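Local coordinates for protein porin (Rhodobacter capsulatus, PDB 2POR) that forms trimeric outer-membrane channels through which small hydrophilic solutes up to about 0.6 kDa diffuse passively, at residues 33-36 and 37-41. Residues are numbered along the deposited sequence; the frame is centred on the assembly and turned at random.
Sequences GTTD and SGLEF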
loop_
_atom_site.group_PDB
_atom_site.type_symbol
_atom_site.label_atom_id
_atom_site.label_comp_id
_atom_site.label_asym_id
_atom_site.label_seq_id
_atom_site.Cartn_x
_atom_site.Cartn_y
_atom_site.Cartn_z
ATOM N N GLY A 33 19.664 -5.992 11.020
ATOM C CA GLY A 33 20.637 -5.281 11.829
ATOM C C GLY A 33 21.247 -6.218 12.872
ATOM O O GLY A 33 20.799 -7.359 13.044
ATOM N N THR A 34 22.283 -5.731 13.587
ATOM C CA THR A 34 23.032 -6.494 14.569
ATOM C C THR A 34 23.388 -5.522 15.671
ATOM O O THR A 34 23.789 -4.396 15.370
ATOM C CB THR A 34 24.357 -7.044 13.989
ATOM O OG1 THR A 34 24.021 -7.757 12.827
ATOM C CG2 THR A 34 25.053 -8.038 14.883
ATOM N N THR A 35 23.272 -5.901 16.932
ATOM C CA THR A 35 23.595 -4.975 17.988
ATOM C C THR A 35 25.107 -5.160 18.219
ATOM O O THR A 35 25.729 -6.095 17.697
ATOM C CB THR A 35 22.806 -5.341 19.243
ATOM O OG1 THR A 35 23.238 -6.650 19.640
ATOM C CG2 THR A 35 21.275 -5.341 18.981
ATOM N N ASP A 36 25.689 -4.348 19.091
ATOM C CA ASP A 36 27.108 -4.384 19.435
ATOM C C ASP A 36 27.501 -5.747 19.967
ATOM O O ASP A 36 28.579 -6.242 19.614
ATOM C CB ASP A 36 27.363 -3.292 20.457
ATOM C CG ASP A 36 27.323 -1.865 19.886
ATOM O OD1 ASP A 36 27.249 -1.715 18.649
ATOM O OD2 ASP A 36 27.355 -0.917 20.695
ATOM N N SER A 37 26.673 -6.462 20.728
ATOM C CA SER A 37 27.082 -7.780 21.172
ATOM C C SER A 37 26.736 -8.912 20.219
ATOM O O SER A 37 26.954 -10.080 20.566
ATOM C CB SER A 37 26.471 -8.033 22.545
ATOM O OG SER A 37 25.051 -8.152 22.491
ATOM N N GLY A 38 26.169 -8.610 19.034
ATOM C CA GLY A 38 25.860 -9.652 18.081
ATOM C C GLY A 38 24.454 -10.259 18.176
ATOM O O GLY A 38 24.237 -11.362 17.652
ATOM N N LEU A 39 23.494 -9.619 18.869
ATOM C CA LEU A 39 22.100 -10.068 18.755
ATOM C C LEU A 39 21.677 -9.603 17.361
ATOM O O LEU A 39 22.048 -8.519 16.894
ATOM C CB LEU A 39 21.192 -9.391 19.759
ATOM C CG LEU A 39 21.519 -9.664 21.194
ATOM C CD1 LEU A 39 20.548 -8.949 22.082
ATOM C CD2 LEU A 39 21.480 -11.122 21.419
ATOM N N GLU A 40 20.935 -10.389 16.605
ATOM C CA GLU A 40 20.525 -10.027 15.268
ATOM C C GLU A 40 19.048 -9.612 15.373
ATOM O O GLU A 40 18.289 -10.155 16.184
ATOM C CB GLU A 40 20.633 -11.222 14.352
ATOM C CG GLU A 40 22.017 -11.877 14.235
ATOM C CD GLU A 40 23.062 -10.976 13.587
ATOM O OE1 GLU A 40 22.746 -10.254 12.642
ATOM O OE2 GLU A 40 24.207 -11.009 14.029
ATOM N N PHE A 41 18.612 -8.665 14.585
ATOM C CA PHE A 41 17.228 -8.231 14.625
ATOM C C PHE A 41 16.783 -7.963 13.212
ATOM O O PHE A 41 17.621 -7.822 12.302
ATOM C CB PHE A 41 17.135 -6.996 15.515
ATOM C CG PHE A 41 17.935 -5.742 15.158
ATOM C CD1 PHE A 41 17.434 -4.789 14.295
ATOM C CD2 PHE A 41 19.162 -5.526 15.779
ATOM C CE1 PHE A 41 18.129 -3.620 14.045
ATOM C CE2 PHE A 41 19.859 -4.357 15.530
ATOM C CZ PHE A 41 19.345 -3.411 14.671
HETATM O O HOH W 1 22.815 -6.843 22.371
#
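One face of the Phe41 ring covers Gly33, its partner in an antiparallel hydrogen-bonded pair, an example of an aromatic side chain folding across a hairpin onto a facing glycine. With CG between its own backbone N and carbonyl carbon (chi1 60°), the ring reaches over the neighbouring strand, and Gly33 CA sits 3.7 Å from its centroid in a CH-pi contact; a CB there would clash. Thr35 CG2 approaches obliquely, 3.8 Å from Phe41 CD2. Were Phe41 cut back to an alanine, the Gly33 backbone and Thr35 methyl would probably lose their aromatic cover. On the other face of the sheet, the Glu40 chain, bent at chi2 (-66°), turns its carboxylate back alongside Thr34, whose OG1 donates to Glu40 OE1 (2.8 Å) from above the carboxylate plane. Gly38 N to Thr35 O (2.9 Å) closes a type I turn; left-handed Gly38 and the Thr35 N to Leu39 O bond (2.9 Å) complete its G1 bulge. Thr35 OG1 accepts from Leu39 N (3.1 Å) and shares a water with Ser37 OG. The hairpin joins strands 19-34 and 40-46 of the 16-stranded barrel; Glu40 bonds to Ser64 through the backbone, and at the trimer interface Phe41 stacks on Phe299 and Thr35 packs on Ala275, both of a neighbouring subunit.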